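Local coordinates for protein Rbam17540 (Bacillus amyloliquefaciens, PDB 2YOY) that probably cleaves cellulose or related polysaccharides oxidatively, as a copper-dependent lytic polysaccharide monooxygenase of the CBM33 family, at residues A[1-9]-A[89-98]; A[122-130]-A[142-150]. All coordinates share one frame; numbering follows the deposited sequence.

Interaction 1 (A[1-9]-A[89-98]); sequences HGYIKEPVS and TFTWHYTAPH. With CU1 (copper (I) ion), chain C.
H1 and H98 close on one copper(I) ion, which takes the amino N of H1 at 2.2 Å, H1 ND1 at 1.9 Å and H98 NE2 at 2.0 Å. This is the histidine brace of lytic polysaccharide monooxygenases: the N-terminal residue chelates through backbone and ring, and the second histidine supplies one nitrogen. Along the H1 side chain, CB lies 3.2 Å from T95 OG1, CG and CE1 each stand 2.9 Å from the copper on either side of the bound ND1, and NE2 at the far end is hydrogen-bonded to Q65. With CG anti to the carbonyl carbon (chi1 -72°), the ring swings beside the amino N, and ND1 and N can share the metal. H98 NE2 lies at the edge of that ring, near its plane. The amino N also donates to A96 O, and A96 N returns a bond to H1 O.

From G2 on, the pairing is antiparallel. Y3 and H93 exchange two backbone hydrogen bonds, and their side chains run alongside each other, H93 CB sitting over one face of the phenol, toward its rim. On the sheet's other side, I4 CG1 makes a CH-pi contact 3.5 Å from the centroid of the six-membered ring of W92. A classic bulge follows, K5 and E6 both facing T91, and a cis peptide leads into P7, whose CD rests 3.5 Å from F90 CD2.

Strand 2-6 is one edge of a three-stranded sheet, with 86-94 in the middle; I4 and F90 reach I173 of strand 167-177, Y3 stacks on Y12 of helix 10-21, and P7 touches strand 81-83.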
loop_
_atom_site.group_PDB
_atom_site.type_symbol
_atom_site.label_atom_id
_atom_site.label_comp_id
_atom_site.label_asym_id
_atom_site.label_seq_id
_atom_site.Cartn_x
_atom_site.Cartn_y
_atom_site.Cartn_z
ATOM N N HIS A 1 8.754 -8.113 6.261
ATOM C CA HIS A 1 8.067 -6.969 6.894
ATOM C C HIS A 1 8.686 -5.666 6.471
ATOM O O HIS A 1 9.915 -5.471 6.512
ATOM C CB HIS A 1 8.077 -7.081 8.404
ATOM C CG HIS A 1 7.146 -8.157 8.926
ATOM N ND1 HIS A 1 7.305 -9.492 8.619
ATOM C CD2 HIS A 1 6.076 -8.092 9.755
ATOM C CE1 HIS A 1 6.340 -10.196 9.189
ATOM N NE2 HIS A 1 5.591 -9.370 9.895
ATOM N N GLY A 2 7.823 -4.764 6.032
ATOM C CA GLY A 2 8.280 -3.479 5.561
ATOM C C GLY A 2 7.119 -2.688 5.046
ATOM O O GLY A 2 6.031 -3.203 4.970
ATOM N N TYR A 3 7.364 -1.423 4.763
ATOM C CA TYR A 3 6.363 -0.513 4.236
ATOM C C TYR A 3 6.951 0.512 3.283
ATOM O O TYR A 3 8.167 0.792 3.273
ATOM C CB TYR A 3 5.633 0.198 5.372
ATOM C CG TYR A 3 6.548 0.909 6.376
ATOM C CD1 TYR A 3 6.977 2.194 6.152
ATOM C CD2 TYR A 3 6.921 0.293 7.567
ATOM C CE1 TYR A 3 7.848 2.827 7.044
ATOM C CE2 TYR A 3 7.755 0.936 8.478
ATOM C CZ TYR A 3 8.175 2.200 8.208
ATOM O OH TYR A 3 9.008 2.883 9.100
ATOM N N ILE A 4 6.085 1.133 2.516
ATOM C CA ILE A 4 6.526 2.227 1.630
ATOM C C ILE A 4 6.610 3.525 2.457
ATOM O O ILE A 4 5.652 3.965 3.042
ATOM C CB ILE A 4 5.576 2.360 0.409
ATOM C CG1 ILE A 4 5.580 1.066 -0.414
ATOM C CG2 ILE A 4 5.959 3.569 -0.424
ATOM C CD1 ILE A 4 4.538 1.020 -1.532
ATOM N N LYS A 5 7.819 4.085 2.514
ATOM C CA LYS A 5 8.147 5.238 3.310
ATOM C C LYS A 5 8.096 6.550 2.528
ATOM O O LYS A 5 7.738 7.573 3.104
ATOM C CB LYS A 5 9.566 5.005 3.849
ATOM C CG LYS A 5 10.261 6.133 4.563
ATOM C CD LYS A 5 11.657 5.650 4.936
ATOM C CE LYS A 5 12.514 5.386 3.701
ATOM N NZ LYS A 5 13.809 4.750 4.058
ATOM N N GLU A 6 8.487 6.521 1.242
ATOM C CA GLU A 6 8.307 7.656 0.317
ATOM C C GLU A 6 7.803 7.170 -1.048
ATOM O O GLU A 6 8.466 6.343 -1.651
ATOM C CB GLU A 6 9.627 8.410 0.110
ATOM C CG GLU A 6 9.469 9.663 -0.728
ATOM C CD GLU A 6 10.798 10.248 -1.172
ATOM O OE1 GLU A 6 11.805 10.026 -0.474
ATOM O OE2 GLU A 6 10.825 10.923 -2.222
ATOM N N PRO A 7 6.604 7.620 -1.502
ATOM C CA PRO A 7 5.617 8.423 -0.741
ATOM C C PRO A 7 5.171 7.691 0.542
ATOM O O PRO A 7 5.482 6.506 0.719
ATOM C CB PRO A 7 4.426 8.576 -1.712
ATOM C CG PRO A 7 4.854 8.075 -3.031
ATOM C CD PRO A 7 6.044 7.148 -2.784
ATOM N N VAL A 8 4.502 8.405 1.447
ATOM C CA VAL A 8 4.018 7.817 2.681
ATOM C C VAL A 8 2.761 6.990 2.442
ATOM O O VAL A 8 1.696 7.510 2.133
ATOM C CB VAL A 8 3.719 8.945 3.709
ATOM C CG1 VAL A 8 3.275 8.353 5.019
ATOM C CG2 VAL A 8 4.952 9.842 3.858
ATOM N N SER A 9 2.955 5.683 2.583
ATOM C CA SER A 9 1.846 4.720 2.649
ATOM C C SER A 9 0.847 5.051 3.730
ATOM O O SER A 9 1.144 5.654 4.723
ATOM C CB SER A 9 2.368 3.283 2.859
ATOM O OG SER A 9 2.943 3.024 4.135
ATOM N N THR A 89 9.390 7.961 -7.637
ATOM C CA THR A 89 10.063 6.865 -6.951
ATOM C C THR A 89 9.279 6.388 -5.733
ATOM O O THR A 89 8.621 7.171 -5.064
ATOM C CB THR A 89 11.445 7.285 -6.487
ATOM O OG1 THR A 89 11.293 8.447 -5.665
ATOM C CG2 THR A 89 12.318 7.610 -7.691
ATOM N N PHE A 90 9.402 5.094 -5.457
ATOM C CA PHE A 90 8.694 4.433 -4.346
ATOM C C PHE A 90 9.766 3.700 -3.566
ATOM O O PHE A 90 10.373 2.761 -4.073
ATOM C CB PHE A 90 7.605 3.473 -4.875
ATOM C CG PHE A 90 6.540 4.184 -5.591
ATOM C CD1 PHE A 90 6.710 4.611 -6.908
ATOM C CD2 PHE A 90 5.330 4.518 -4.933
ATOM C CE1 PHE A 90 5.719 5.342 -7.547
ATOM C CE2 PHE A 90 4.340 5.259 -5.591
ATOM C CZ PHE A 90 4.527 5.664 -6.897
ATOM N N THR A 91 10.025 4.178 -2.346
ATOM C CA THR A 91 11.050 3.609 -1.477
ATOM C C THR A 91 10.458 2.884 -0.287
ATOM O O THR A 91 9.675 3.466 0.477
ATOM C CB THR A 91 11.970 4.714 -0.946
ATOM O OG1 THR A 91 12.627 5.321 -2.067
ATOM C CG2 THR A 91 13.003 4.131 -0.036
ATOM N N TRP A 92 10.835 1.618 -0.153
ATOM C CA TRP A 92 10.420 0.769 0.970
ATOM C C TRP A 92 11.410 0.872 2.110
ATOM O O TRP A 92 12.626 1.002 1.879
ATOM C CB TRP A 92 10.304 -0.689 0.509
ATOM C CG TRP A 92 9.130 -0.957 -0.434
ATOM C CD1 TRP A 92 9.053 -0.627 -1.746
ATOM C CD2 TRP A 92 7.909 -1.646 -0.123
ATOM N NE1 TRP A 92 7.848 -1.070 -2.277
ATOM C CE2 TRP A 92 7.136 -1.702 -1.307
ATOM C CE3 TRP A 92 7.388 -2.195 1.036
ATOM C CZ2 TRP A 92 5.850 -2.282 -1.355
ATOM C CZ3 TRP A 92 6.102 -2.793 0.975
ATOM C CH2 TRP A 92 5.375 -2.847 -0.206
ATOM N N HIS A 93 10.897 0.853 3.338
ATOM C CA HIS A 93 11.688 0.639 4.546
ATOM C C HIS A 93 11.349 -0.773 5.052
ATOM O O HIS A 93 10.160 -1.129 5.167
ATOM C CB HIS A 93 11.313 1.644 5.610
ATOM C CG HIS A 93 11.971 1.400 6.936
ATOM N ND1 HIS A 93 13.296 1.685 7.178
ATOM C CD2 HIS A 93 11.490 0.860 8.074
ATOM C CE1 HIS A 93 13.598 1.341 8.415
ATOM N NE2 HIS A 93 12.516 0.848 8.984
ATOM N N TYR A 94 12.379 -1.575 5.262
ATOM C CA TYR A 94 12.248 -2.967 5.692
ATOM C C TYR A 94 12.687 -3.140 7.145
ATOM O O TYR A 94 13.778 -2.697 7.532
ATOM C CB TYR A 94 13.024 -3.907 4.771
ATOM C CG TYR A 94 12.515 -3.888 3.368
ATOM C CD1 TYR A 94 11.306 -4.498 3.059
ATOM C CD2 TYR A 94 13.198 -3.238 2.353
ATOM C CE1 TYR A 94 10.820 -4.462 1.790
ATOM C CE2 TYR A 94 12.719 -3.202 1.061
ATOM C CZ TYR A 94 11.515 -3.801 0.794
ATOM O OH TYR A 94 11.018 -3.761 -0.473
ATOM N N THR A 95 11.818 -3.724 7.966
ATOM C CA THR A 95 12.270 -4.261 9.262
ATOM C C THR A 95 12.799 -5.706 9.108
ATOM O O THR A 95 13.607 -6.169 9.903
ATOM C CB THR A 95 11.153 -4.221 10.296
ATOM O OG1 THR A 95 10.083 -5.077 9.877
ATOM C CG2 THR A 95 10.650 -2.800 10.456
ATOM N N ALA A 96 12.376 -6.399 8.059
ATOM C CA ALA A 96 12.900 -7.721 7.765
ATOM C C ALA A 96 12.859 -7.923 6.259
ATOM O O ALA A 96 11.791 -8.263 5.704
ATOM C CB ALA A 96 12.113 -8.798 8.493
ATOM N N PRO A 97 13.995 -7.657 5.576
ATOM C CA PRO A 97 14.039 -7.636 4.076
ATOM C C PRO A 97 14.145 -9.017 3.427
ATOM O O PRO A 97 15.212 -9.403 2.944
ATOM C CB PRO A 97 15.300 -6.833 3.790
ATOM C CG PRO A 97 16.191 -7.150 4.952
ATOM C CD PRO A 97 15.297 -7.265 6.155
ATOM N N HIS A 98 13.028 -9.721 3.350
ATOM C CA HIS A 98 12.998 -11.093 2.901
ATOM C C HIS A 98 13.383 -11.225 1.438
ATOM O O HIS A 98 13.295 -10.263 0.665
ATOM C CB HIS A 98 11.594 -11.672 3.010
ATOM C CG HIS A 98 10.988 -11.547 4.364
ATOM N ND1 HIS A 98 11.526 -12.161 5.475
ATOM C CD2 HIS A 98 9.892 -10.872 4.794
ATOM C CE1 HIS A 98 10.782 -11.882 6.531
ATOM N NE2 HIS A 98 9.774 -11.116 6.141
HETATM CU CU CU1 C . 8.517 -10.081 7.235
HETATM O O HOH W 1 14.717 2.217 2.754
HETATM O O HOH W 2 10.967 7.340 -3.010
#

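Interaction 2 (A[122-130]-A[142-150]); sequences EFELIGTVN and HKIFVPTDR
E124 and R150 reach for each other from opposite directions and meet in a salt bridge in which a single carboxylate oxygen takes two N-H groups. R150 NH1 lies 2.6 Å and NH2 2.8 Å from E124 OE2, which stays near the guanidinium plane; the carboxylate is turned 41° from it, and both nitrogens approach OE2 from the same face. R150 takes D149 side-on, along the adjoining edge: OD1 accepts from NE at 2.9 Å and from NH2, the nitrogen shared with E124. P147 CG lies over the centre of one guanidinium face, and NH1 also donates to T108 O.

Beyond the charges the contact is apolar. I126 crosses I144 and P147 at about a right angle. Its CG1 lies between the backbone N and carbonyl carbon (chi1 58°), which sends CD1 to I144 CG2 at 3.6 Å while CG2 meets P147 CD, also at 3.6 Å. V129 CB lies over one face of the H142 ring, and V129 CG2 is 3.9 Å from H142 CG; that ring's ND1 is bonded to Y105.

A leucine in place of R150 would probably leave E124 and D149 without their shared positive partner, two like charges facing each other. Side chains do most of the joining of strand 123-130 to segment 142-150: hydrophobic packing along the strands, at one end a buried arginine whose charge is probably offset by the two acids.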
loop_
_atom_site.group_PDB
_atom_site.type_symbol
_atom_site.label_atom_id
_atom_site.label_comp_id
_atom_site.label_asym_id
_atom_site.label_seq_id
_atom_site.Cartn_x
_atom_site.Cartn_y
_atom_site.Cartn_z
ATOM N N GLU A 122 -11.172 -1.859 -9.634
ATOM C CA GLU A 122 -10.928 -0.408 -9.631
ATOM C C GLU A 122 -9.452 -0.043 -9.866
ATOM O O GLU A 122 -9.149 1.132 -9.922
ATOM C CB GLU A 122 -11.317 0.180 -8.270
ATOM C CG GLU A 122 -12.783 0.169 -7.991
ATOM C CD GLU A 122 -13.094 0.999 -6.781
ATOM O OE1 GLU A 122 -12.630 0.645 -5.673
ATOM O OE2 GLU A 122 -13.762 2.016 -6.965
ATOM N N PHE A 123 -8.560 -1.040 -9.980
ATOM C CA PHE A 123 -7.093 -0.775 -10.095
ATOM C C PHE A 123 -6.581 -1.216 -11.432
ATOM O O PHE A 123 -7.029 -2.227 -11.993
ATOM C CB PHE A 123 -6.373 -1.580 -9.047
ATOM C CG PHE A 123 -6.426 -0.974 -7.673
ATOM C CD1 PHE A 123 -5.573 0.084 -7.359
ATOM C CD2 PHE A 123 -7.300 -1.448 -6.692
ATOM C CE1 PHE A 123 -5.612 0.682 -6.123
ATOM C CE2 PHE A 123 -7.333 -0.865 -5.446
ATOM C CZ PHE A 123 -6.509 0.225 -5.163
ATOM N N GLU A 124 -5.568 -0.527 -11.922
ATOM C CA GLU A 124 -4.867 -1.026 -13.083
ATOM C C GLU A 124 -3.397 -1.051 -12.817
ATOM O O GLU A 124 -2.926 -0.202 -12.127
ATOM C CB GLU A 124 -5.180 -0.247 -14.345
ATOM C CG GLU A 124 -4.990 1.231 -14.293
ATOM C CD GLU A 124 -5.484 1.875 -15.591
ATOM O OE1 GLU A 124 -5.277 1.307 -16.677
ATOM O OE2 GLU A 124 -6.096 2.936 -15.505
ATOM N N LEU A 125 -2.741 -2.059 -13.360
ATOM C CA LEU A 125 -1.323 -2.252 -13.216
ATOM C C LEU A 125 -0.595 -1.133 -13.902
ATOM O O LEU A 125 -0.950 -0.746 -15.022
ATOM C CB LEU A 125 -0.954 -3.648 -13.799
ATOM C CG LEU A 125 0.554 -3.990 -13.841
ATOM C CD1 LEU A 125 1.009 -4.344 -12.443
ATOM C CD2 LEU A 125 0.762 -5.192 -14.791
ATOM N N ILE A 126 0.402 -0.556 -13.229
ATOM C CA ILE A 126 1.214 0.507 -13.827
ATOM C C ILE A 126 2.683 0.181 -13.892
ATOM O O ILE A 126 3.393 0.812 -14.673
ATOM C CB ILE A 126 1.045 1.894 -13.121
ATOM C CG1 ILE A 126 1.407 1.835 -11.622
ATOM C CG2 ILE A 126 -0.368 2.357 -13.362
ATOM C CD1 ILE A 126 1.446 3.182 -10.938
ATOM N N GLY A 127 3.159 -0.805 -13.115
ATOM C CA GLY A 127 4.520 -1.256 -13.296
ATOM C C GLY A 127 4.870 -2.512 -12.485
ATOM O O GLY A 127 4.300 -2.757 -11.457
ATOM N N THR A 128 5.802 -3.289 -12.976
ATOM C CA THR A 128 6.193 -4.510 -12.285
ATOM C C THR A 128 7.730 -4.426 -12.186
ATOM O O THR A 128 8.430 -4.035 -13.150
ATOM C CB THR A 128 5.719 -5.775 -13.025
ATOM O OG1 THR A 128 4.255 -5.844 -13.139
ATOM C CG2 THR A 128 6.202 -7.040 -12.343
ATOM N N VAL A 129 8.256 -4.728 -11.014
ATOM C CA VAL A 129 9.720 -4.781 -10.815
ATOM C C VAL A 129 10.091 -6.235 -10.486
ATOM O O VAL A 129 9.827 -6.679 -9.383
ATOM C CB VAL A 129 10.181 -3.870 -9.691
ATOM C CG1 VAL A 129 11.700 -3.945 -9.553
ATOM C CG2 VAL A 129 9.758 -2.413 -9.931
ATOM N N ASN A 130 10.675 -6.942 -11.472
ATOM C CA ASN A 130 11.222 -8.291 -11.291
ATOM C C ASN A 130 12.428 -8.347 -10.459
ATOM O O ASN A 130 13.221 -7.440 -10.478
ATOM C CB ASN A 130 11.271 -9.101 -12.553
ATOM C CG ASN A 130 9.918 -9.178 -13.257
ATOM O OD1 ASN A 130 9.777 -8.640 -14.354
ATOM N ND2 ASN A 130 8.904 -9.747 -12.616
ATOM N N HIS A 142 11.997 1.997 -6.348
ATOM C CA HIS A 142 11.541 1.650 -7.662
ATOM C C HIS A 142 11.034 2.874 -8.409
ATOM O O HIS A 142 10.345 3.708 -7.831
ATOM C CB HIS A 142 10.385 0.648 -7.530
ATOM C CG HIS A 142 10.742 -0.514 -6.669
ATOM N ND1 HIS A 142 9.908 -0.996 -5.695
ATOM C CD2 HIS A 142 11.895 -1.215 -6.559
ATOM C CE1 HIS A 142 10.499 -1.983 -5.059
ATOM N NE2 HIS A 142 11.716 -2.125 -5.546
ATOM N N LYS A 143 11.328 2.935 -9.701
ATOM C CA LYS A 143 10.878 4.045 -10.571
ATOM C C LYS A 143 9.725 3.544 -11.364
ATOM O O LYS A 143 9.881 2.649 -12.159
ATOM C CB LYS A 143 12.001 4.404 -11.528
ATOM C CG LYS A 143 11.737 5.610 -12.408
ATOM C CD LYS A 143 12.956 5.829 -13.292
ATOM C CE LYS A 143 12.736 6.896 -14.343
ATOM N NZ LYS A 143 13.741 6.721 -15.412
ATOM N N ILE A 144 8.564 4.115 -11.076
ATOM C CA ILE A 144 7.302 3.708 -11.627
ATOM C C ILE A 144 6.653 4.932 -12.297
ATOM O O ILE A 144 6.612 6.059 -11.730
ATOM C CB ILE A 144 6.428 3.180 -10.511
ATOM C CG1 ILE A 144 7.042 1.958 -9.796
ATOM C CG2 ILE A 144 5.033 2.803 -11.006
ATOM C CD1 ILE A 144 7.155 0.683 -10.613
ATOM N N PHE A 145 6.091 4.687 -13.478
ATOM C CA PHE A 145 5.395 5.734 -14.190
ATOM C C PHE A 145 3.948 5.836 -13.736
ATOM O O PHE A 145 3.194 4.915 -13.873
ATOM C CB PHE A 145 5.509 5.523 -15.701
ATOM C CG PHE A 145 5.126 6.754 -16.487
ATOM C CD1 PHE A 145 6.032 7.731 -16.762
ATOM C CD2 PHE A 145 3.815 6.905 -16.928
ATOM C CE1 PHE A 145 5.649 8.870 -17.487
ATOM C CE2 PHE A 145 3.423 8.036 -17.680
ATOM C CZ PHE A 145 4.360 8.991 -17.971
ATOM N N VAL A 146 3.562 6.950 -13.125
ATOM C CA VAL A 146 2.200 7.089 -12.657
ATOM C C VAL A 146 1.421 7.748 -13.843
ATOM O O VAL A 146 1.847 8.785 -14.358
ATOM C CB VAL A 146 2.139 8.048 -11.459
ATOM C CG1 VAL A 146 0.701 8.436 -11.088
ATOM C CG2 VAL A 146 2.973 7.564 -10.258
ATOM N N PRO A 147 0.266 7.179 -14.258
ATOM C CA PRO A 147 -0.437 7.724 -15.406
ATOM C C PRO A 147 -0.669 9.238 -15.318
ATOM O O PRO A 147 -0.936 9.764 -14.247
ATOM C CB PRO A 147 -1.780 6.937 -15.430
ATOM C CG PRO A 147 -1.525 5.681 -14.669
ATOM C CD PRO A 147 -0.341 5.967 -13.734
ATOM N N THR A 148 -0.607 9.905 -16.462
ATOM C CA THR A 148 -0.772 11.362 -16.561
ATOM C C THR A 148 -2.167 11.769 -17.102
ATOM O O THR A 148 -2.373 12.951 -17.419
ATOM C CB THR A 148 0.324 12.000 -17.447
ATOM O OG1 THR A 148 0.291 11.440 -18.775
ATOM C CG2 THR A 148 1.730 11.798 -16.837
ATOM N N ASP A 149 -3.094 10.808 -17.197
ATOM C CA ASP A 149 -4.444 11.006 -17.771
ATOM C C ASP A 149 -5.519 11.137 -16.695
ATOM O O ASP A 149 -6.708 11.056 -16.994
ATOM C CB ASP A 149 -4.830 9.847 -18.720
ATOM C CG ASP A 149 -4.857 8.511 -18.021
ATOM O OD1 ASP A 149 -4.442 8.441 -16.844
ATOM O OD2 ASP A 149 -5.300 7.531 -18.634
ATOM N N ARG A 150 -5.102 11.311 -15.442
ATOM C CA ARG A 150 -6.061 11.444 -14.353
ATOM C C ARG A 150 -5.549 12.314 -13.217
ATOM O O ARG A 150 -4.346 12.438 -13.031
ATOM C CB ARG A 150 -6.505 10.051 -13.867
ATOM C CG ARG A 150 -5.450 9.270 -13.073
ATOM C CD ARG A 150 -5.721 7.758 -13.114
ATOM N NE ARG A 150 -5.472 7.213 -14.441
ATOM C CZ ARG A 150 -5.540 5.950 -14.779
ATOM N NH1 ARG A 150 -5.848 5.008 -13.887
ATOM N NH2 ARG A 150 -5.240 5.590 -16.014
#

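Overall arrangement
From the N terminus, strand 2-6 finds its sheet neighbour only in strand 86-94, some 80 residues on, so interaction 1 closes a long excursion that includes helices 10-21 and 23-30. The chain then runs through strand 100-108 to 123-130, and interaction 2 closes a shorter loop with segment 142-150. The two are in series, neither nested nor crossed, with centres about 17 Å apart. They meet through strands 86-94 and 141-146, neighbours in the three-stranded sheet: F90 O lies 2.9 Å from H142 N, and F90 packs on I144. Interaction 1 pairs one edge strand with the middle one and places the copper at that pair's end, while interaction 2 ties the other edge strand to the second sheet.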